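Local atomic coordinates of methyltransferase-like protein 5 (Pyrococcus horikoshii, PDB entry 1WY7), a protein that probably acts as an S-adenosylmethionine-dependent RNA methyltransferase and binds S-adenosyl-L-homocysteine. Residues V116-P121 against R131-K136; F157-S162 against D196-S201. All coordinates share one frame; numbering follows the deposited sequence.

Both contacts involve helices that lie on the same mixed sheet, and both are chiefly apolar. Contact 1 lies near the centre of the chain, where the end of strand 115-118 and the turn after it meet helix 131-140; two prolines, a selenomethionine, a leucine and a phenylalanine build it, and its aromatic ring reaches on to the bound S-adenosyl-L-homocysteine. Contact 2, its centre about 11 Å from that of contact 1, sets helix 152-164 along strand 191-202, away from the cofactor pocket; here an isoleucine and two aromatic rings form the core, while a glutamate and a water mark a polar margin. The helices themselves meet: Leu134 of contact 1 packs on Ile158 and Phe161 of contact 2.

Contact 1: V116-P121 against R131-K136; sequences VIMNPP and RPFLLK. With SAH (S-adenosyl-L-homocysteine), chain E.
Pro120 and Phe133 are the closest backbone pair, their CA atoms 6.7 Å apart, where the chain that follows strand 115-118 passes the first turn of helix 131-140. Phe133 carries the contact. Its CG is anti to its own carbonyl carbon (chi1 -73°), and the flat ring beyond lies between the helix and the loop. Pro121 CD sits over a face of the ring, 3.9 Å from the centroid and 25° off the normal, a CH-pi contact for which proline's rigid ring is well suited. On the same side, Pro120 CB makes an off-centre CH-pi contact nearer the root of the ring, 3.7 Å from Phe133 CG. At the ring's edge, beside CB, Met118, built as selenomethionine, runs out extended beyond CG: SE lies 3.9 Å from Phe133 CB, and CE meets Leu134 CD2 at 3.7 Å. At the far rim, Phe133 CZ stands over the adenine of the ligand, 3.4 Å from C4 of S-adenosyl-L-homocysteine, so the prolines back a ring that itself lines the pocket. Asn119 turns away from the helix, its OD1 and ND2 hydrogen-bonded to Thr30 and Tyr28. The arrangement belongs to a beta-alpha-beta unit of the Rossmann-like methyltransferase fold; Asn119 opens an Asn-Pro-Pro-Phe signature whose asparagine, in N6-adenine methyltransferases, binds the target amino group, a role probable but not seen here.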
ATOM      1  N   VAL A 116      -6.189   1.934  -6.292  1.00 30.53           N
ATOM      2  CA  VAL A 116      -5.876   1.680  -4.904  1.00 28.33           C
ATOM      3  C   VAL A 116      -4.469   1.074  -4.849  1.00 28.01           C
ATOM      4  O   VAL A 116      -4.136   0.194  -5.641  1.00 28.51           O
ATOM      5  CB  VAL A 116      -6.826   0.651  -4.232  1.00 25.94           C
ATOM      6  CG1 VAL A 116      -6.232   0.248  -2.903  1.00 20.20           C
ATOM      7  CG2 VAL A 116      -8.236   1.225  -4.028  1.00 23.30           C
ATOM      8  N   ILE A 117      -3.647   1.561  -3.930  1.00 25.96           N
ATOM      9  CA  ILE A 117      -2.327   0.991  -3.711  1.00 25.54           C
ATOM     10  C   ILE A 117      -2.307   0.751  -2.212  1.00 25.95           C
ATOM     11  O   ILE A 117      -2.846   1.558  -1.449  1.00 26.58           O
ATOM     12  CB  ILE A 117      -1.188   1.946  -4.115  1.00 24.85           C
ATOM     13  CG1 ILE A 117      -1.248   3.240  -3.294  1.00 25.11           C
ATOM     14  CG2 ILE A 117      -1.279   2.224  -5.613  1.00 24.62           C
ATOM     15  CD1 ILE A 117      -0.176   4.276  -3.687  1.00 29.75           C
HETATM   16  N   MSE A 118      -1.725  -0.362  -1.783  1.00 25.23           N
HETATM   17  CA  MSE A 118      -1.687  -0.645  -0.365  1.00 26.52           C
HETATM   18  C   MSE A 118      -0.694  -1.717   0.054  1.00 26.42           C
HETATM   19  O   MSE A 118      -0.392  -2.648  -0.697  1.00 25.06           O
HETATM   20  CB  MSE A 118      -3.101  -1.033   0.140  1.00 26.20           C
HETATM   21  CG  MSE A 118      -3.750  -2.255  -0.540  1.00 29.27           C
HETATM   22 SE   MSE A 118      -5.435  -2.600   0.087  1.00 33.59          SE
HETATM   23  CE  MSE A 118      -5.726  -4.180  -0.613  1.00 29.58           C
ATOM     24  N   ASN A 119      -0.190  -1.546   1.271  1.00 25.72           N
ATOM     25  CA  ASN A 119       0.720  -2.476   1.932  1.00 26.93           C
ATOM     26  C   ASN A 119      -0.090  -2.749   3.201  1.00 27.88           C
ATOM     27  O   ASN A 119       0.247  -2.259   4.278  1.00 26.33           O
ATOM     28  CB  ASN A 119       2.042  -1.776   2.285  1.00 26.59           C
ATOM     29  CG  ASN A 119       3.027  -2.690   3.000  1.00 29.99           C
ATOM     30  OD1 ASN A 119       4.097  -2.253   3.413  1.00 34.28           O
ATOM     31  ND2 ASN A 119       2.673  -3.959   3.145  1.00 33.34           N
ATOM     32  N   PRO A 120      -1.188  -3.517   3.080  1.00 29.53           N
ATOM     33  CA  PRO A 120      -2.051  -3.835   4.222  1.00 30.33           C
ATOM     34  C   PRO A 120      -1.444  -4.829   5.187  1.00 31.32           C
ATOM     35  O   PRO A 120      -0.468  -5.490   4.866  1.00 29.98           O
ATOM     36  CB  PRO A 120      -3.310  -4.377   3.545  1.00 30.00           C
ATOM     37  CG  PRO A 120      -2.732  -5.150   2.383  1.00 28.49           C
ATOM     38  CD  PRO A 120      -1.641  -4.222   1.862  1.00 28.74           C
ATOM     39  N   PRO A 121      -2.002  -4.925   6.403  1.00 34.44           N
ATOM     40  CA  PRO A 121      -1.449  -5.891   7.358  1.00 36.26           C
ATOM     41  C   PRO A 121      -1.656  -7.275   6.760  1.00 37.56           C
ATOM     42  O   PRO A 121      -2.669  -7.517   6.104  1.00 34.10           O
ATOM     43  CB  PRO A 121      -2.290  -5.660   8.620  1.00 35.68           C
ATOM     44  CG  PRO A 121      -3.553  -5.069   8.104  1.00 35.69           C
ATOM     45  CD  PRO A 121      -3.083  -4.139   7.016  1.00 32.72           C
ATOM     46  N   ARG A 131      -8.392  -8.893   5.070  1.00 42.83           N
ATOM     47  CA  ARG A 131      -9.655  -8.968   4.335  1.00 41.80           C
ATOM     48  C   ARG A 131     -10.434  -7.661   4.240  1.00 37.58           C
ATOM     49  O   ARG A 131     -10.978  -7.345   3.182  1.00 39.10           O
ATOM     50  CB  ARG A 131     -10.522 -10.091   4.906  1.00 45.74           C
ATOM     51  CG  ARG A 131      -9.951 -11.465   4.580  1.00 49.92           C
ATOM     52  CD  ARG A 131     -10.239 -12.443   5.694  1.00 55.24           C
ATOM     53  NE  ARG A 131     -11.268 -13.415   5.345  1.00 58.60           N
ATOM     54  CZ  ARG A 131     -11.012 -14.624   4.859  1.00 58.44           C
ATOM     55  NH1 ARG A 131      -9.755 -15.010   4.671  1.00 58.34           N
ATOM     56  NH2 ARG A 131     -12.011 -15.442   4.561  1.00 57.14           N
ATOM     57  N   PRO A 132     -10.500  -6.881   5.330  1.00 34.63           N
ATOM     58  CA  PRO A 132     -11.229  -5.608   5.276  1.00 33.62           C
ATOM     59  C   PRO A 132     -10.616  -4.684   4.211  1.00 33.02           C
ATOM     60  O   PRO A 132     -11.318  -3.892   3.572  1.00 33.24           O
ATOM     61  CB  PRO A 132     -11.045  -5.048   6.690  1.00 33.78           C
ATOM     62  CG  PRO A 132     -10.922  -6.276   7.534  1.00 31.19           C
ATOM     63  CD  PRO A 132     -10.054  -7.178   6.706  1.00 33.60           C
ATOM     64  N   PHE A 133      -9.301  -4.785   4.030  1.00 31.09           N
ATOM     65  CA  PHE A 133      -8.599  -3.963   3.040  1.00 30.27           C
ATOM     66  C   PHE A 133      -8.902  -4.399   1.596  1.00 29.42           C
ATOM     67  O   PHE A 133      -9.183  -3.563   0.739  1.00 28.50           O
ATOM     68  CB  PHE A 133      -7.082  -3.991   3.293  1.00 28.06           C
ATOM     69  CG  PHE A 133      -6.653  -3.202   4.502  1.00 26.24           C
ATOM     70  CD1 PHE A 133      -6.788  -3.724   5.791  1.00 26.67           C
ATOM     71  CD2 PHE A 133      -6.145  -1.918   4.352  1.00 24.70           C
ATOM     72  CE1 PHE A 133      -6.417  -2.964   6.915  1.00 27.06           C
ATOM     73  CE2 PHE A 133      -5.772  -1.152   5.463  1.00 24.91           C
ATOM     74  CZ  PHE A 133      -5.907  -1.671   6.741  1.00 24.16           C
ATOM     75  N   LEU A 134      -8.852  -5.704   1.334  1.00 29.60           N
ATOM     76  CA  LEU A 134      -9.144  -6.214  -0.002  1.00 29.83           C
ATOM     77  C   LEU A 134     -10.598  -5.925  -0.354  1.00 30.59           C
ATOM     78  O   LEU A 134     -10.885  -5.471  -1.462  1.00 29.12           O
ATOM     79  CB  LEU A 134      -8.858  -7.712  -0.081  1.00 29.05           C
ATOM     80  CG  LEU A 134      -7.368  -8.042  -0.027  1.00 28.66           C
ATOM     81  CD1 LEU A 134      -7.162  -9.503   0.317  1.00 28.21           C
ATOM     82  CD2 LEU A 134      -6.739  -7.688  -1.369  1.00 31.33           C
ATOM     83  N   LEU A 135     -11.514  -6.171   0.589  1.00 32.49           N
ATOM     84  CA  LEU A 135     -12.936  -5.891   0.351  1.00 32.67           C
ATOM     85  C   LEU A 135     -13.153  -4.425  -0.008  1.00 29.71           C
ATOM     86  O   LEU A 135     -13.831  -4.122  -0.974  1.00 30.59           O
ATOM     87  CB  LEU A 135     -13.795  -6.233   1.584  1.00 34.17           C
ATOM     88  CG  LEU A 135     -14.455  -7.615   1.597  1.00 37.49           C
ATOM     89  CD1 LEU A 135     -15.250  -7.799   2.899  1.00 37.60           C
ATOM     90  CD2 LEU A 135     -15.368  -7.750   0.382  1.00 35.15           C
ATOM     91  N   LYS A 136     -12.597  -3.520   0.789  1.00 28.75           N
ATOM     92  CA  LYS A 136     -12.744  -2.090   0.527  1.00 27.98           C
ATOM     93  C   LYS A 136     -12.115  -1.699  -0.815  1.00 28.24           C
ATOM     94  O   LYS A 136     -12.717  -0.975  -1.603  1.00 28.60           O
ATOM     95  CB  LYS A 136     -12.106  -1.288   1.659  1.00 27.70           C
ATOM     96  CG  LYS A 136     -12.183   0.214   1.489  1.00 27.96           C
ATOM     97  CD  LYS A 136     -13.624   0.684   1.355  1.00 31.15           C
ATOM     98  CE  LYS A 136     -14.463   0.262   2.559  1.00 29.57           C
ATOM     99  NZ  LYS A 136     -15.877   0.638   2.338  1.00 32.04           N
TER
HETATM  100  N   SAH E1001       4.303   2.757   6.351  1.00 49.91           N
HETATM  101  CA  SAH E1001       3.669   1.899   5.330  1.00 50.93           C
HETATM  102  CB  SAH E1001       2.367   1.352   5.936  1.00 47.39           C
HETATM  103  CG  SAH E1001       2.729   0.073   6.601  1.00 45.85           C
HETATM  104  SD  SAH E1001       1.563  -0.944   7.526  1.00 42.13           S
HETATM  105  C   SAH E1001       3.503   2.742   4.093  1.00 51.79           C
HETATM  106  O   SAH E1001       4.231   3.775   3.971  1.00 52.57           O
HETATM  107  OXT SAH E1001       2.614   2.315   3.284  1.00 50.06           O
HETATM  108  C5' SAH E1001      -0.070  -0.413   7.061  1.00 42.38           C
HETATM  109  C4' SAH E1001      -0.870   0.496   8.007  1.00 38.73           C
HETATM  110  O4' SAH E1001      -2.192  -0.065   8.200  1.00 37.04           O
HETATM  111  C3' SAH E1001      -0.357   0.613   9.444  1.00 37.81           C
HETATM  112  O3' SAH E1001       0.278   1.906   9.475  1.00 35.00           O
HETATM  113  C2' SAH E1001      -1.604   0.632  10.344  1.00 35.76           C
HETATM  114  O2' SAH E1001      -1.762   1.589  11.366  1.00 33.23           O
HETATM  115  C1' SAH E1001      -2.750   0.582   9.319  1.00 36.68           C
HETATM  116  N9  SAH E1001      -3.920  -0.167   9.756  1.00 38.09           N
HETATM  117  C8  SAH E1001      -4.020  -1.347  10.471  1.00 37.31           C
HETATM  118  N7  SAH E1001      -5.252  -1.745  10.670  1.00 37.18           N
HETATM  119  C5  SAH E1001      -6.026  -0.771  10.048  1.00 37.77           C
HETATM  120  C6  SAH E1001      -7.427  -0.599   9.878  1.00 36.07           C
HETATM  121  N6  SAH E1001      -8.322  -1.486  10.366  1.00 38.76           N
HETATM  122  N1  SAH E1001      -7.902   0.499   9.200  1.00 35.81           N
HETATM  123  C2  SAH E1001      -7.002   1.381   8.704  1.00 37.11           C
HETATM  124  N3  SAH E1001      -5.653   1.328   8.795  1.00 39.36           N
HETATM  125  C4  SAH E1001      -5.219   0.213   9.484  1.00 38.06           C

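Contact 2: F157-S162 against D196-S201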
ATOM      1  N   PHE A 157      -5.586 -18.252  -1.384  1.00 38.61           N
ATOM      2  CA  PHE A 157      -6.673 -17.420  -0.875  1.00 39.86           C
ATOM      3  C   PHE A 157      -6.863 -16.141  -1.686  1.00 38.89           C
ATOM      4  O   PHE A 157      -7.975 -15.840  -2.127  1.00 38.50           O
ATOM      5  CB  PHE A 157      -6.454 -17.062   0.598  1.00 41.17           C
ATOM      6  CG  PHE A 157      -7.353 -15.948   1.088  1.00 45.41           C
ATOM      7  CD1 PHE A 157      -6.874 -14.646   1.211  1.00 46.35           C
ATOM      8  CD2 PHE A 157      -8.687 -16.196   1.395  1.00 45.53           C
ATOM      9  CE1 PHE A 157      -7.710 -13.614   1.631  1.00 48.21           C
ATOM     10  CE2 PHE A 157      -9.529 -15.171   1.815  1.00 46.70           C
ATOM     11  CZ  PHE A 157      -9.040 -13.879   1.933  1.00 47.59           C
ATOM     12  N   ILE A 158      -5.785 -15.391  -1.882  1.00 37.08           N
ATOM     13  CA  ILE A 158      -5.861 -14.153  -2.638  1.00 35.27           C
ATOM     14  C   ILE A 158      -6.484 -14.360  -4.015  1.00 35.07           C
ATOM     15  O   ILE A 158      -7.318 -13.570  -4.461  1.00 33.74           O
ATOM     16  CB  ILE A 158      -4.466 -13.530  -2.796  1.00 33.64           C
ATOM     17  CG1 ILE A 158      -3.948 -13.094  -1.430  1.00 33.57           C
ATOM     18  CG2 ILE A 158      -4.529 -12.323  -3.735  1.00 34.10           C
ATOM     19  CD1 ILE A 158      -4.663 -11.895  -0.854  1.00 32.67           C
ATOM     20  N   GLU A 159      -6.075 -15.425  -4.689  1.00 36.51           N
ATOM     21  CA  GLU A 159      -6.585 -15.717  -6.021  1.00 38.70           C
ATOM     22  C   GLU A 159      -8.084 -16.018  -5.959  1.00 39.84           C
ATOM     23  O   GLU A 159      -8.861 -15.549  -6.793  1.00 39.66           O
ATOM     24  CB  GLU A 159      -5.822 -16.913  -6.603  1.00 39.24           C
ATOM     25  CG  GLU A 159      -5.523 -16.789  -8.085  1.00 42.93           C
ATOM     26  CD  GLU A 159      -4.456 -15.749  -8.398  1.00 42.96           C
ATOM     27  OE1 GLU A 159      -4.661 -14.983  -9.359  1.00 44.80           O
ATOM     28  OE2 GLU A 159      -3.413 -15.701  -7.706  1.00 42.22           O
ATOM     29  N   LYS A 160      -8.487 -16.799  -4.959  1.00 41.62           N
ATOM     30  CA  LYS A 160      -9.894 -17.164  -4.782  1.00 44.15           C
ATOM     31  C   LYS A 160     -10.745 -15.998  -4.290  1.00 43.88           C
ATOM     32  O   LYS A 160     -11.840 -15.762  -4.800  1.00 43.39           O
ATOM     33  CB  LYS A 160     -10.042 -18.338  -3.798  1.00 46.79           C
ATOM     34  CG  LYS A 160      -9.921 -19.715  -4.448  1.00 50.73           C
ATOM     35  CD  LYS A 160     -10.189 -20.858  -3.465  1.00 53.37           C
ATOM     36  CE  LYS A 160      -9.089 -20.969  -2.419  1.00 55.80           C
ATOM     37  NZ  LYS A 160      -9.257 -22.155  -1.520  1.00 57.45           N
ATOM     38  N   PHE A 161     -10.243 -15.267  -3.300  1.00 42.78           N
ATOM     39  CA  PHE A 161     -10.988 -14.138  -2.751  1.00 41.89           C
ATOM     40  C   PHE A 161     -11.248 -13.045  -3.793  1.00 41.18           C
ATOM     41  O   PHE A 161     -12.370 -12.543  -3.908  1.00 40.10           O
ATOM     42  CB  PHE A 161     -10.243 -13.553  -1.549  1.00 41.73           C
ATOM     43  CG  PHE A 161     -11.053 -12.564  -0.744  1.00 43.81           C
ATOM     44  CD1 PHE A 161     -10.978 -11.203  -1.008  1.00 42.35           C
ATOM     45  CD2 PHE A 161     -11.857 -12.999   0.312  1.00 43.06           C
ATOM     46  CE1 PHE A 161     -11.679 -10.289  -0.235  1.00 44.26           C
ATOM     47  CE2 PHE A 161     -12.563 -12.092   1.091  1.00 43.20           C
ATOM     48  CZ  PHE A 161     -12.474 -10.735   0.820  1.00 44.28           C
ATOM     49  N   SER A 162     -10.225 -12.684  -4.561  1.00 38.43           N
ATOM     50  CA  SER A 162     -10.398 -11.649  -5.568  1.00 38.65           C
ATOM     51  C   SER A 162     -11.400 -12.097  -6.626  1.00 38.64           C
ATOM     52  O   SER A 162     -12.203 -11.304  -7.118  1.00 35.63           O
ATOM     53  CB  SER A 162      -9.055 -11.312  -6.242  1.00 39.41           C
ATOM     54  OG  SER A 162      -8.558 -12.405  -7.000  1.00 38.73           O
ATOM     55  N   ASP A 196       4.591 -10.925  -2.395  1.00 27.18           N
ATOM     56  CA  ASP A 196       4.116 -10.838  -3.763  1.00 27.62           C
ATOM     57  C   ASP A 196       3.468  -9.466  -3.866  1.00 27.57           C
ATOM     58  O   ASP A 196       2.767  -9.026  -2.945  1.00 27.89           O
ATOM     59  CB  ASP A 196       3.036 -11.886  -4.063  1.00 28.41           C
ATOM     60  CG  ASP A 196       3.580 -13.291  -4.139  1.00 31.44           C
ATOM     61  OD1 ASP A 196       2.903 -14.196  -3.614  1.00 29.75           O
ATOM     62  OD2 ASP A 196       4.668 -13.494  -4.721  1.00 28.58           O
ATOM     63  N   ILE A 197       3.715  -8.790  -4.976  1.00 27.12           N
ATOM     64  CA  ILE A 197       3.104  -7.501  -5.235  1.00 25.99           C
ATOM     65  C   ILE A 197       2.064  -7.836  -6.307  1.00 27.22           C
ATOM     66  O   ILE A 197       2.409  -8.298  -7.401  1.00 27.57           O
ATOM     67  CB  ILE A 197       4.136  -6.493  -5.775  1.00 24.93           C
ATOM     68  CG1 ILE A 197       5.239  -6.293  -4.734  1.00 23.35           C
ATOM     69  CG2 ILE A 197       3.447  -5.182  -6.121  1.00 23.51           C
ATOM     70  CD1 ILE A 197       6.325  -5.339  -5.162  1.00 23.16           C
ATOM     71  N   TYR A 198       0.792  -7.635  -5.980  1.00 26.56           N
ATOM     72  CA  TYR A 198      -0.287  -7.949  -6.907  1.00 26.42           C
ATOM     73  C   TYR A 198      -0.897  -6.747  -7.582  1.00 26.40           C
ATOM     74  O   TYR A 198      -0.874  -5.642  -7.055  1.00 28.53           O
ATOM     75  CB  TYR A 198      -1.463  -8.642  -6.196  1.00 23.95           C
ATOM     76  CG  TYR A 198      -1.230 -10.023  -5.648  1.00 24.33           C
ATOM     77  CD1 TYR A 198      -0.630 -10.213  -4.400  1.00 23.09           C
ATOM     78  CD2 TYR A 198      -1.670 -11.149  -6.348  1.00 24.03           C
ATOM     79  CE1 TYR A 198      -0.480 -11.499  -3.860  1.00 22.53           C
ATOM     80  CE2 TYR A 198      -1.525 -12.434  -5.816  1.00 21.39           C
ATOM     81  CZ  TYR A 198      -0.927 -12.595  -4.577  1.00 20.06           C
ATOM     82  OH  TYR A 198      -0.734 -13.859  -4.081  1.00 22.81           O
ATOM     83  N   ARG A 199      -1.462  -6.997  -8.755  1.00 27.42           N
ATOM     84  CA  ARG A 199      -2.208  -6.000  -9.496  1.00 27.67           C
ATOM     85  C   ARG A 199      -3.502  -6.725  -9.844  1.00 29.42           C
ATOM     86  O   ARG A 199      -3.473  -7.732 -10.552  1.00 30.73           O
ATOM     87  CB  ARG A 199      -1.529  -5.581 -10.785  1.00 27.40           C
ATOM     88  CG  ARG A 199      -2.404  -4.565 -11.520  1.00 27.04           C
ATOM     89  CD  ARG A 199      -1.852  -4.120 -12.842  1.00 29.00           C
ATOM     90  NE  ARG A 199      -2.716  -3.091 -13.419  1.00 30.37           N
ATOM     91  CZ  ARG A 199      -3.751  -3.336 -14.218  1.00 30.88           C
ATOM     92  NH1 ARG A 199      -4.474  -2.321 -14.678  1.00 25.80           N
ATOM     93  NH2 ARG A 199      -4.050  -4.590 -14.569  1.00 26.72           N
ATOM     94  N   PHE A 200      -4.619  -6.234  -9.321  1.00 29.35           N
ATOM     95  CA  PHE A 200      -5.935  -6.823  -9.564  1.00 29.60           C
ATOM     96  C   PHE A 200      -6.690  -5.893 -10.516  1.00 32.64           C
ATOM     97  O   PHE A 200      -6.556  -4.673 -10.428  1.00 30.44           O
ATOM     98  CB  PHE A 200      -6.734  -6.918  -8.256  1.00 25.83           C
ATOM     99  CG  PHE A 200      -6.060  -7.717  -7.168  1.00 25.18           C
ATOM    100  CD1 PHE A 200      -6.224  -9.089  -7.092  1.00 24.90           C
ATOM    101  CD2 PHE A 200      -5.327  -7.079  -6.174  1.00 23.45           C
ATOM    102  CE1 PHE A 200      -5.676  -9.820  -6.039  1.00 25.10           C
ATOM    103  CE2 PHE A 200      -4.777  -7.795  -5.118  1.00 23.39           C
ATOM    104  CZ  PHE A 200      -4.951  -9.167  -5.046  1.00 22.82           C
ATOM    105  N   SER A 201      -7.485  -6.467 -11.414  1.00 34.82           N
ATOM    106  CA  SER A 201      -8.268  -5.682 -12.359  1.00 37.78           C
ATOM    107  C   SER A 201      -9.700  -6.223 -12.344  1.00 40.32           C
ATOM    108  O   SER A 201      -9.898  -7.443 -12.360  1.00 39.74           O
ATOM    109  CB  SER A 201      -7.666  -5.818 -13.759  1.00 39.13           C
ATOM    110  OG  SER A 201      -8.342  -4.990 -14.687  1.00 41.15           O
TER
HETATM  111  O   HOH W   1      -0.907 -16.068  -6.559  1.00 37.45           O
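Ile158 sets its CG2 methyl in the corner made by the rings of Tyr198 and Phe200, and the tight part of the contact is built on that one group. CG2, anti to the backbone N, lies over a face of Tyr198, 3.9 Å from the ring centroid and 20° off the normal, a CH-pi contact. The same methyl meets Phe200 at its edge, 3.4 Å from CZ. A beta-branched residue fits here because its second branch, ending in CD1, remains for Leu134 of helix 131-140. One turn on, Ser162 CB rests 3.7 Å from Phe200 CD1; serine is small enough to let the helix come close, and its buried OG has the carbonyls of Ile158 and Glu159 within hydrogen-bonding reach. The axes of segments 157-162 and 196-201 run nearly parallel, 10.9 Å apart at closest, crossing at -17°. They place helix 152-164 over the antiparallel end of the seven-stranded sheet, whose order, 3-2-1-4-5-7-6, marks class I methyltransferases. Phe138 adds an edge-to-face partner for Phe200. Toward solvent the packing gives way to water: exposed Glu159 brings OE2 only to 4.2 Å from Tyr198 CE2, near the ring plane. A water donates to Glu159 OE2 at 2.8 Å and, weakly, to Tyr198 OH.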